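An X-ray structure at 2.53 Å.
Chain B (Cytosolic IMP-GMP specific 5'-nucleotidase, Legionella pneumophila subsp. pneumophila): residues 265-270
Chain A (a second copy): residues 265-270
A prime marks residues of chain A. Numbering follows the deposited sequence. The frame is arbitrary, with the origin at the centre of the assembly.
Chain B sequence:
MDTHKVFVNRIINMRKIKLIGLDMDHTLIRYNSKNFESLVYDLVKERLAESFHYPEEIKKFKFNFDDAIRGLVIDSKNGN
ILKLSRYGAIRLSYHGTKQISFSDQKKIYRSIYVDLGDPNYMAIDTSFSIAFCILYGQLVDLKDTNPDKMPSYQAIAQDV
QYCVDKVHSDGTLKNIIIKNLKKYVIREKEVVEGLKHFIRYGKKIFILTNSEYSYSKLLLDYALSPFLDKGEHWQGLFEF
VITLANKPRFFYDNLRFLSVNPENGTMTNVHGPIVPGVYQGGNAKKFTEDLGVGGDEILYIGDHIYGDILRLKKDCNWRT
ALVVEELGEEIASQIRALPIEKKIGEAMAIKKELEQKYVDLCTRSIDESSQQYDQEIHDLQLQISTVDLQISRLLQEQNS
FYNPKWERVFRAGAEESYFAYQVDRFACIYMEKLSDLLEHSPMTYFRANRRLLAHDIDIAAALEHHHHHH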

# COMPACT_ATOMS: atom_id res chain seq x y z
N GLY B 265 36.87 20.82 10.98
CA GLY B 265 35.53 20.27 10.87
C GLY B 265 34.69 20.72 9.68
O GLY B 265 33.64 20.13 9.39
N THR B 266 35.14 21.77 9.00
CA THR B 266 34.41 22.28 7.85
C THR B 266 34.26 21.16 6.83
O THR B 266 35.02 20.19 6.84
CB THR B 266 35.16 23.47 7.20
OG1 THR B 266 36.43 23.03 6.68
CG2 THR B 266 35.38 24.58 8.23
N MET B 267 33.28 21.28 5.94
CA MET B 267 33.05 20.24 4.96
C MET B 267 32.97 20.75 3.52
O MET B 267 32.70 21.93 3.27
CB MET B 267 31.76 19.48 5.30
CG MET B 267 31.66 19.04 6.75
SD MET B 267 30.06 18.31 7.15
CE MET B 267 29.07 19.78 7.40
N THR B 268 33.23 19.85 2.58
CA THR B 268 33.16 20.18 1.17
C THR B 268 32.39 19.06 0.47
O THR B 268 32.44 17.91 0.90
CB THR B 268 34.55 20.26 0.54
OG1 THR B 268 35.01 18.94 0.23
CG2 THR B 268 35.53 20.91 1.49
N ASN B 269 31.67 19.40 -0.59
CA ASN B 269 30.92 18.39 -1.33
C ASN B 269 31.94 17.46 -1.95
O ASN B 269 33.06 17.88 -2.26
CB ASN B 269 30.07 19.02 -2.44
CG ASN B 269 28.90 19.80 -1.89
OD1 ASN B 269 28.19 19.34 -1.02
ND2 ASN B 269 28.69 21.00 -2.42
N VAL B 270 31.57 16.20 -2.12
CA VAL B 270 32.48 15.22 -2.70
C VAL B 270 32.26 15.11 -4.20
O VAL B 270 31.14 15.18 -4.69
CB VAL B 270 32.28 13.83 -2.07
CG1 VAL B 270 33.06 12.78 -2.83
CG2 VAL B 270 32.72 13.85 -0.61
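Chain A 265-270: GTMTNV

Chain A meets chain B through the same short segment, residues 266 to 269 of each copy, and the two cross at one central point. In each copy residues 267 and 268 are extended, with phi near -130° and psi near 150°, and the chain stays open on through residue 270. The N-to-C directions of the two strands make an angle of 118°, and their axes come within 6.0 Å. That is closer to antiparallel than to parallel, but it is far from the alignment of a flat sheet, so the strands separate quickly on leaving the crossing. The register is nevertheless that of an antiparallel pair: Met267 lies against Met267′, Thr266 against Thr268′, and Thr268 against Thr266′, with CA to CA distances of 4.7, 5.1 and 5.0 Å.

A single beta bridge results. Met267 N donates to Met267′ O at 2.5 Å, and Met267′ N donates to Met267 O, also at 2.5 Å; the angles at hydrogen, 150° and 159°, are good. Both distances are short for amide hydrogen bonds, although at 2.53 Å resolution a tenth or two should not be pressed. Thus the amide and carbonyl of each Met267 are satisfied by the same residue of the other copy. Beside this pair, Thr266 CA approaches Met267′ O at 3.4 Å in a CA-H...O contact, a minor supplement to a carbonyl already holding an amide proton.

The two methionines also account for about half of the 418 Å² buried in all: each is buried, with 107 Å² of Met267 and 103 Å² of Met267′ covered by the opposing stretch. Their CA-to-CB bonds point sideways, but the long, flexible chain, with chi1 m and chi2 t, carries its end nearer the partner strand. There Met267 CE lies 3.8 Å from Thr268′ C and 3.5 Å from Asn269′ OD1; reciprocally, Met267′ CE lies 3.8 Å from Thr268 C and 3.1 Å from Asn269 OD1. A methyl group demands no polar partner and can pack against an amide oxygen. Those oxygens do not depend on it: OD1 and ND2 of both asparagines are hydrogen-bonded elsewhere in the structure, so each side chain can serve as a satisfied polar wall for the methyl.

Threonine, with a hydroxyl and a methyl on one branched carbon, suits the flanks. The OG1 atoms of Thr266 and Thr266′ find hydrogen-bonding partners just beyond the stretches, while the methyls meet across the crossing: Thr266 CG2 is 4.1 Å from Thr268′ CG2, and Thr268 CG2 is 4.3 Å from Thr266′ CG2. Thr268 is exposed and its CA-to-CB bond points away from chain A; its OG1 makes a weak hydrogen bond to Asn269 O at 3.3 Å within its own chain.

The glycines preceding the strands have positive phi, 104° at Gly265 and 79° at Gly265′. A CB at these backbone angles would jam against the preceding carbonyl oxygen, so local conformation alone calls for glycine. Val270 and Val270′ lie out of reach.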

# COMPACT_ATOMS: atom_id res chain seq x y z
N GLY A 265 33.34 28.41 -0.17
CA GLY A 265 32.37 27.39 -0.52
C GLY A 265 32.24 26.24 0.48
O GLY A 265 31.23 25.52 0.47
N THR A 266 33.24 26.06 1.34
CA THR A 266 33.19 25.00 2.34
C THR A 266 31.91 25.15 3.17
O THR A 266 31.31 26.22 3.20
CB THR A 266 34.41 25.05 3.28
OG1 THR A 266 34.32 26.20 4.12
CG2 THR A 266 35.69 25.10 2.46
N MET A 267 31.52 24.08 3.86
CA MET A 267 30.30 24.10 4.66
C MET A 267 30.45 23.60 6.09
O MET A 267 31.36 22.83 6.39
CB MET A 267 29.23 23.25 3.98
CG MET A 267 28.96 23.61 2.54
SD MET A 267 27.98 22.31 1.76
CE MET A 267 29.31 21.29 1.06
N THR A 268 29.55 24.05 6.95
CA THR A 268 29.53 23.64 8.35
C THR A 268 28.12 23.21 8.72
O THR A 268 27.15 23.68 8.13
CB THR A 268 29.94 24.79 9.30
OG1 THR A 268 29.18 25.97 9.01
CG2 THR A 268 31.41 25.09 9.16
N ASN A 269 28.01 22.30 9.68
CA ASN A 269 26.70 21.83 10.11
C ASN A 269 25.99 22.95 10.82
O ASN A 269 26.62 23.82 11.42
CB ASN A 269 26.82 20.63 11.04
CG ASN A 269 27.03 19.35 10.30
OD1 ASN A 269 26.25 19.00 9.41
ND2 ASN A 269 28.07 18.62 10.67
N VAL A 270 24.66 22.91 10.75
CA VAL A 270 23.86 23.95 11.38
C VAL A 270 23.35 23.58 12.77
O VAL A 270 22.83 22.50 13.00
CB VAL A 270 22.65 24.32 10.50
CG1 VAL A 270 21.73 25.27 11.25
CG2 VAL A 270 23.12 24.94 9.18